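Side-chain contact in YkuI protein (Bacillus subtilis, PDB 2BAS), which probably hydrolyses the second messenger cyclic di-GMP through its EAL domain: residues F143-T148 and H161-Y166. Sequence-based numbering, arbitrary orientation.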
ATOM      1  N   PHE A 143       5.498  22.125 -16.559  1.00 63.71           N
ATOM      2  CA  PHE A 143       6.742  21.699 -15.933  1.00 63.95           C
ATOM      3  C   PHE A 143       6.532  20.580 -14.934  1.00 63.31           C
ATOM      4  O   PHE A 143       5.682  20.671 -14.045  1.00 63.07           O
ATOM      5  CB  PHE A 143       7.433  22.865 -15.226  1.00 63.97           C
ATOM      6  CG  PHE A 143       7.971  23.912 -16.161  1.00 68.03           C
ATOM      7  CD1 PHE A 143       7.336  25.151 -16.277  1.00 68.05           C
ATOM      8  CD2 PHE A 143       9.113  23.670 -16.924  1.00 66.73           C
ATOM      9  CE1 PHE A 143       7.835  26.131 -17.133  1.00 68.06           C
ATOM     10  CE2 PHE A 143       9.608  24.645 -17.786  1.00 66.36           C
ATOM     11  CZ  PHE A 143       8.973  25.875 -17.890  1.00 64.45           C
ATOM     12  N   VAL A 144       7.319  19.522 -15.085  1.00 63.09           N
ATOM     13  CA  VAL A 144       7.329  18.455 -14.096  1.00 62.18           C
ATOM     14  C   VAL A 144       8.695  18.421 -13.400  1.00 61.05           C
ATOM     15  O   VAL A 144       9.708  18.028 -13.984  1.00 60.52           O
ATOM     16  CB  VAL A 144       6.922  17.091 -14.689  1.00 61.74           C
ATOM     17  CG1 VAL A 144       6.952  16.025 -13.617  1.00 65.54           C
ATOM     18  CG2 VAL A 144       5.520  17.167 -15.272  1.00 61.84           C
ATOM     19  N   LEU A 145       8.697  18.871 -12.151  1.00 59.50           N
ATOM     20  CA  LEU A 145       9.881  18.888 -11.325  1.00 59.44           C
ATOM     21  C   LEU A 145      10.041  17.544 -10.601  1.00 61.27           C
ATOM     22  O   LEU A 145       9.277  17.215  -9.681  1.00 59.56           O
ATOM     23  CB  LEU A 145       9.773  20.030 -10.319  1.00 58.47           C
ATOM     24  CG  LEU A 145      11.000  20.453  -9.530  1.00 60.10           C
ATOM     25  CD1 LEU A 145      11.909  21.293 -10.413  1.00 66.60           C
ATOM     26  CD2 LEU A 145      10.583  21.256  -8.312  1.00 62.11           C
ATOM     27  N   GLU A 146      11.033  16.767 -11.036  1.00 62.61           N
ATOM     28  CA  GLU A 146      11.344  15.497 -10.410  1.00 66.50           C
ATOM     29  C   GLU A 146      12.292  15.712  -9.236  1.00 65.45           C
ATOM     30  O   GLU A 146      13.349  16.322  -9.386  1.00 68.19           O
ATOM     31  CB  GLU A 146      11.964  14.529 -11.409  1.00 65.48           C
ATOM     32  CG  GLU A 146      11.096  14.165 -12.613  1.00 72.92           C
ATOM     33  CD  GLU A 146      11.813  13.214 -13.586  1.00 75.09           C
ATOM     34  OE1 GLU A 146      12.677  12.412 -13.140  1.00 82.39           O
ATOM     35  OE2 GLU A 146      11.505  13.265 -14.799  1.00 83.68           O
ATOM     36  N   ILE A 147      11.907  15.210  -8.073  1.00 65.38           N
ATOM     37  CA  ILE A 147      12.715  15.333  -6.874  1.00 67.83           C
ATOM     38  C   ILE A 147      13.131  13.951  -6.352  1.00 68.48           C
ATOM     39  O   ILE A 147      12.365  12.984  -6.439  1.00 67.87           O
ATOM     40  CB  ILE A 147      11.964  16.128  -5.766  1.00 68.52           C
ATOM     41  CG1 ILE A 147      11.418  17.453  -6.314  1.00 69.84           C
ATOM     42  CG2 ILE A 147      12.887  16.418  -4.583  1.00 70.35           C
ATOM     43  CD1 ILE A 147      12.501  18.479  -6.699  1.00 69.67           C
ATOM     44  N   THR A 148      14.356  13.867  -5.838  1.00 68.58           N
ATOM     45  CA  THR A 148      14.869  12.648  -5.229  1.00 70.29           C
ATOM     46  C   THR A 148      15.151  12.954  -3.762  1.00 70.26           C
ATOM     47  O   THR A 148      16.119  13.652  -3.443  1.00 70.93           O
ATOM     48  CB  THR A 148      16.164  12.151  -5.920  1.00 70.46           C
ATOM     49  OG1 THR A 148      15.992  12.156  -7.342  1.00 72.63           O
ATOM     50  CG2 THR A 148      16.518  10.739  -5.461  1.00 72.71           C
ATOM     51  N   HIS A 161       7.837  22.336   2.147  1.00 66.62           N
ATOM     52  CA  HIS A 161       7.360  23.706   2.249  1.00 67.61           C
ATOM     53  C   HIS A 161       7.520  24.418   0.901  1.00 68.04           C
ATOM     54  O   HIS A 161       6.527  24.897   0.348  1.00 68.21           O
ATOM     55  CB  HIS A 161       8.086  24.437   3.388  1.00 67.85           C
ATOM     56  CG  HIS A 161       7.740  25.888   3.515  1.00 68.68           C
ATOM     57  ND1 HIS A 161       6.621  26.331   4.186  1.00 67.44           N
ATOM     58  CD2 HIS A 161       8.383  27.000   3.082  1.00 68.34           C
ATOM     59  CE1 HIS A 161       6.582  27.652   4.149  1.00 67.66           C
ATOM     60  NE2 HIS A 161       7.640  28.083   3.484  1.00 68.07           N
HETATM   61  N   MSE A 162       8.740  24.450   0.354  1.00 67.44           N
HETATM   62  CA  MSE A 162       8.955  25.097  -0.946  1.00 69.71           C
HETATM   63  C   MSE A 162       8.322  24.334  -2.097  1.00 66.84           C
HETATM   64  O   MSE A 162       8.023  24.922  -3.137  1.00 66.78           O
HETATM   65  CB  MSE A 162      10.433  25.386  -1.246  1.00 68.71           C
HETATM   66  CG  MSE A 162      11.288  24.170  -1.491  1.00 72.70           C
HETATM   67 SE   MSE A 162      12.502  24.395  -3.011  1.00 80.88          SE
HETATM   68  CE  MSE A 162      11.268  23.832  -4.420  1.00 73.39           C
ATOM     69  N   LEU A 163       8.121  23.032  -1.917  1.00 65.75           N
ATOM     70  CA  LEU A 163       7.449  22.235  -2.932  1.00 64.43           C
ATOM     71  C   LEU A 163       5.963  22.557  -2.964  1.00 64.74           C
ATOM     72  O   LEU A 163       5.366  22.633  -4.037  1.00 65.57           O
ATOM     73  CB  LEU A 163       7.696  20.740  -2.738  1.00 63.49           C
ATOM     74  CG  LEU A 163       9.062  20.258  -3.246  1.00 62.33           C
ATOM     75  CD1 LEU A 163       9.291  18.808  -2.882  1.00 62.22           C
ATOM     76  CD2 LEU A 163       9.226  20.460  -4.749  1.00 57.13           C
ATOM     77  N   ALA A 164       5.374  22.778  -1.793  1.00 64.09           N
ATOM     78  CA  ALA A 164       3.974  23.185  -1.727  1.00 64.20           C
ATOM     79  C   ALA A 164       3.808  24.557  -2.378  1.00 63.83           C
ATOM     80  O   ALA A 164       2.806  24.810  -3.047  1.00 63.70           O
ATOM     81  CB  ALA A 164       3.457  23.191  -0.282  1.00 62.28           C
ATOM     82  N   TYR A 165       4.809  25.418  -2.193  1.00 63.90           N
ATOM     83  CA  TYR A 165       4.808  26.774  -2.746  1.00 64.50           C
ATOM     84  C   TYR A 165       4.886  26.750  -4.270  1.00 64.57           C
ATOM     85  O   TYR A 165       4.137  27.447  -4.953  1.00 64.59           O
ATOM     86  CB  TYR A 165       5.969  27.580  -2.162  1.00 64.60           C
ATOM     87  CG  TYR A 165       6.131  28.972  -2.736  1.00 66.47           C
ATOM     88  CD1 TYR A 165       5.279  30.012  -2.346  1.00 65.42           C
ATOM     89  CD2 TYR A 165       7.153  29.260  -3.647  1.00 64.97           C
ATOM     90  CE1 TYR A 165       5.427  31.299  -2.859  1.00 64.68           C
ATOM     91  CE2 TYR A 165       7.309  30.545  -4.166  1.00 65.36           C
ATOM     92  CZ  TYR A 165       6.440  31.557  -3.769  1.00 65.69           C
ATOM     93  OH  TYR A 165       6.585  32.829  -4.274  1.00 68.33           O
ATOM     94  N   TYR A 166       5.803  25.941  -4.788  1.00 64.12           N
ATOM     95  CA  TYR A 166       5.946  25.732  -6.219  1.00 63.88           C
ATOM     96  C   TYR A 166       4.630  25.307  -6.853  1.00 65.27           C
ATOM     97  O   TYR A 166       4.324  25.703  -7.980  1.00 66.39           O
ATOM     98  CB  TYR A 166       6.998  24.663  -6.473  1.00 62.29           C
ATOM     99  CG  TYR A 166       8.387  25.187  -6.702  1.00 59.00           C
ATOM    100  CD1 TYR A 166       9.207  24.588  -7.643  1.00 57.46           C
ATOM    101  CD2 TYR A 166       8.876  26.294  -6.002  1.00 60.09           C
ATOM    102  CE1 TYR A 166      10.480  25.056  -7.876  1.00 61.13           C
ATOM    103  CE2 TYR A 166      10.159  26.777  -6.232  1.00 58.06           C
ATOM    104  CZ  TYR A 166      10.950  26.148  -7.173  1.00 59.02           C
ATOM    105  OH  TYR A 166      12.223  26.584  -7.426  1.00 60.56           O
TER
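Leu145 and Leu163 face each other where strand 143-147 meets residues 161-166 of helix 156-167, their CA atoms 9.4 Å apart. The axes of these two segments run almost antiparallel, at 169°, and come within 11.6 Å. This is the strand-to-helix half of a beta-alpha-beta unit in the TIM-barrel-like EAL domain: the chain climbs the strand, returns along helix 156-167 on the outside of the barrel and enters strand 172-178, which pairs in parallel with strand 143-147.

Side chains alternate along the strand, and Leu145 and Ile147 both point toward the helix. With CG anti to the backbone N (chi1 -167°), Leu145 reaches across so that one methyl, CD2, serves two partners. It lies 3.9 Å from CD2 of Leu163, and it meets the Tyr166 ring obliquely, 3.7 Å from CD1, Leu145 standing roughly perpendicular to the tyrosine side chain. Leu163 CD2 in turn touches CG1 of Ile147 at 4.0 Å, the two lying alongside and running opposite ways. Within the helix, the CE methyl of selenomethionine Met162 sits 3.5 Å above the Tyr166 ring plane, over its centre.

Phe126 of helix 124-135 also packs on Leu145, while the Tyr166 hydroxyl is hydrogen-bonded to Gly123 O. Alternation thus sorts the chemistry: buried Leu145 and Ile147 meet the helix through aliphatic carbons and one aromatic ring, whereas Glu146, across the strand, forms a salt bridge with Lys197.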